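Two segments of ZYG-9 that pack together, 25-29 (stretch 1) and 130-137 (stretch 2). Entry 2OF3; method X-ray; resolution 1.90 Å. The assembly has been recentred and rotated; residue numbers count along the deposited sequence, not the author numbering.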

# COMPACT_ATOMS: atom_id res chain seq x y z
N LYS A 25 1.95 -6.72 16.68
CA LYS A 25 1.32 -6.25 15.45
C LYS A 25 2.25 -5.29 14.72
O LYS A 25 2.87 -4.41 15.31
CB LYS A 25 -0.01 -5.56 15.76
CG LYS A 25 -1.08 -6.50 16.31
CD LYS A 25 -2.39 -5.76 16.54
CE LYS A 25 -3.19 -6.41 17.66
NZ LYS A 25 -3.49 -7.84 17.37
N TRP A 26 2.32 -5.47 13.41
CA TRP A 26 3.23 -4.73 12.56
C TRP A 26 2.60 -3.36 12.28
O TRP A 26 2.02 -3.09 11.21
CB TRP A 26 3.38 -5.52 11.27
CG TRP A 26 4.70 -5.28 10.59
CD1 TRP A 26 4.90 -4.54 9.49
CD2 TRP A 26 5.98 -5.82 10.96
NE1 TRP A 26 6.22 -4.59 9.12
CE2 TRP A 26 6.91 -5.36 10.02
CE3 TRP A 26 6.42 -6.68 11.99
CZ2 TRP A 26 8.28 -5.67 10.08
CZ3 TRP A 26 7.77 -6.99 12.06
CH2 TRP A 26 8.68 -6.53 11.09
N ASN A 27 2.67 -2.48 13.28
CA ASN A 27 1.92 -1.22 13.26
C ASN A 27 2.74 -0.09 13.89
O ASN A 27 2.16 0.91 14.34
CB ASN A 27 0.55 -1.39 13.94
CG ASN A 27 0.67 -1.69 15.46
OD1 ASN A 27 1.78 -1.83 16.02
ND2 ASN A 27 -0.46 -1.78 16.11
N PHE A 28 4.06 -0.24 13.91
CA PHE A 28 4.97 0.76 14.41
C PHE A 28 4.99 2.05 13.58
O PHE A 28 4.58 2.06 12.42
CB PHE A 28 6.40 0.20 14.48
CG PHE A 28 6.84 -0.55 13.23
CD1 PHE A 28 7.21 0.15 12.05
CD2 PHE A 28 6.91 -1.94 13.23
CE1 PHE A 28 7.62 -0.51 10.89
CE2 PHE A 28 7.35 -2.61 12.06
CZ PHE A 28 7.68 -1.89 10.88
N GLN A 29 5.51 3.13 14.16
CA GLN A 29 5.72 4.35 13.44
C GLN A 29 7.05 4.25 12.74
O GLN A 29 7.24 4.83 11.68
CB GLN A 29 5.75 5.53 14.42
CG GLN A 29 4.43 5.79 15.11
CD GLN A 29 3.30 6.10 14.10
OE1 GLN A 29 3.54 6.76 13.08
NE2 GLN A 29 2.07 5.61 14.37
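Stretch 2 (130-137) VSAFVPYL

What forms the apolar centre of the contact? Three aromatic side chains and one alanine. The CA-to-CB bond of Y136 points toward stretch 1, with chi1 in the m well, and its ring reaches in among the residues of the loop; it loses more surface to the other stretch than any other residue here. W26, its CA-to-CB bond directed toward the helix, meets it with CD1 3.8 Å from Y136 CE2, while F28 CE1 lies 3.7 Å from Y136 CE1. Neither aromatic pair is a regular stack: the five-membered ring of W26 and the ring of Y136 have their centroids 5.7 Å apart and their planes at 79°, and the centroids of the F28 and Y136 rings are 5.0 Å apart with planes at 35°. The CA-to-CB bond of F28 points sideways, yet chi1 in the p well brings the end of its side chain nearer to the helix.

How does the helix lie against the loop, one turn away from Y136? At A132, four residues earlier, the backbones run close: its CA is 5.2 Å from the CA of W26, the closest pair of CA atoms across the two stretches, and the methyl CB of A132 rests 3.7 Å from W26 CB. Stretch 2 is helical throughout but kinked where the nitrogens of P135 and Y136 lack the usual bond to the turn before; proline has no amide hydrogen to give, and Y136 N makes only a weak bond to F133 O, at 3.1 Å. Stretch 1 has no regular secondary structure, so it is an irregular segment laid on one side of a helix. V130, V134 and L137 are out of its reach, and the CA-to-CB bond of F133 points away.

What becomes of the carbonyl of A132? Y136 N, which would bond to A132 O in a regular helix, does not do so, and A132 O has no partner anywhere in the model and is buried by the contact. Its near neighbour across the interface is W26 CD1, 3.4 Å from A132 O, which meets it at the edge of the indole ring, near the ring plane. The indole nitrogen NE1 finds its own hydrogen bond elsewhere in the structure.

Where does the contact turn polar? At the tip of Y136, whose hydroxyl OH donates a hydrogen bond to the backbone carbonyl F28 O at 2.8 Å. This ties the far end of a long side chain to the loop backbone, and Y136 OH also sits over one face of the F28 ring, 3.6 Å from F28 CD1. F28 N is also near, 3.1 Å from Y136 OH, but the angle is too poor for a hydrogen bond. Further out, W26 O and S131 O stand 4.3 Å apart and are joined by a water, which donates to W26 O at 2.7 Å and to S131 O at 2.8 Å. K25 and N27 are exposed; K25 makes no contact with the helix, whereas N27 C comes within 3.3 Å of Y136 OH, although the CA-to-CB bond of N27 points away from the helix.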

# COMPACT_ATOMS: atom_id res chain seq x y z
N VAL A 130 -2.70 -7.47 5.02
CA VAL A 130 -2.98 -6.19 4.35
C VAL A 130 -2.51 -4.99 5.17
O VAL A 130 -1.83 -4.10 4.67
CB VAL A 130 -4.50 -6.03 3.95
CG1 VAL A 130 -4.70 -4.73 3.19
CG2 VAL A 130 -4.96 -7.15 3.01
N SER A 131 -2.87 -4.98 6.44
CA SER A 131 -2.58 -3.86 7.35
C SER A 131 -1.13 -3.78 7.64
O SER A 131 -0.63 -2.71 7.89
CB SER A 131 -3.26 -4.15 8.71
OG SER A 131 -4.44 -3.41 8.68
N ALA A 132 -0.45 -4.91 7.68
CA ALA A 132 1.02 -4.93 7.90
C ALA A 132 1.79 -4.35 6.72
O ALA A 132 2.88 -3.90 6.89
CB ALA A 132 1.51 -6.37 8.15
N PHE A 133 1.24 -4.37 5.50
CA PHE A 133 2.03 -3.97 4.33
C PHE A 133 1.62 -2.60 3.75
O PHE A 133 2.47 -1.72 3.54
CB PHE A 133 1.98 -5.03 3.21
CG PHE A 133 2.80 -4.63 1.97
CD1 PHE A 133 4.17 -4.37 2.07
CD2 PHE A 133 2.20 -4.51 0.74
CE1 PHE A 133 4.96 -3.99 0.92
CE2 PHE A 133 2.97 -4.14 -0.41
CZ PHE A 133 4.33 -3.86 -0.30
N VAL A 134 0.34 -2.46 3.47
CA VAL A 134 -0.17 -1.32 2.70
C VAL A 134 0.14 0.04 3.31
O VAL A 134 0.56 0.90 2.57
CB VAL A 134 -1.69 -1.49 2.32
CG1 VAL A 134 -2.25 -0.18 1.58
CG2 VAL A 134 -1.83 -2.73 1.44
N PRO A 135 -0.09 0.27 4.63
CA PRO A 135 0.23 1.56 5.20
C PRO A 135 1.67 1.98 5.00
O PRO A 135 1.96 3.22 4.83
CB PRO A 135 -0.17 1.41 6.70
CG PRO A 135 -1.27 0.43 6.66
CD PRO A 135 -0.74 -0.59 5.63
N TYR A 136 2.59 1.01 4.97
CA TYR A 136 4.00 1.39 4.75
C TYR A 136 4.31 1.59 3.29
O TYR A 136 5.12 2.45 2.95
CB TYR A 136 4.94 0.34 5.31
CG TYR A 136 4.70 0.18 6.78
CD1 TYR A 136 5.15 1.15 7.67
CD2 TYR A 136 3.96 -0.92 7.26
CE1 TYR A 136 4.87 1.05 9.06
CE2 TYR A 136 3.66 -1.05 8.66
CZ TYR A 136 4.13 -0.06 9.52
OH TYR A 136 3.86 -0.17 10.84
N LEU A 137 3.68 0.80 2.41
CA LEU A 137 3.86 1.00 0.96
C LEU A 137 3.40 2.39 0.57
O LEU A 137 4.02 3.03 -0.31
CB LEU A 137 3.10 -0.04 0.14
CG LEU A 137 3.12 0.14 -1.39
CD1 LEU A 137 4.48 -0.30 -1.99
CD2 LEU A 137 1.99 -0.67 -1.93
O HOH W 1 0.20 -1.33 10.20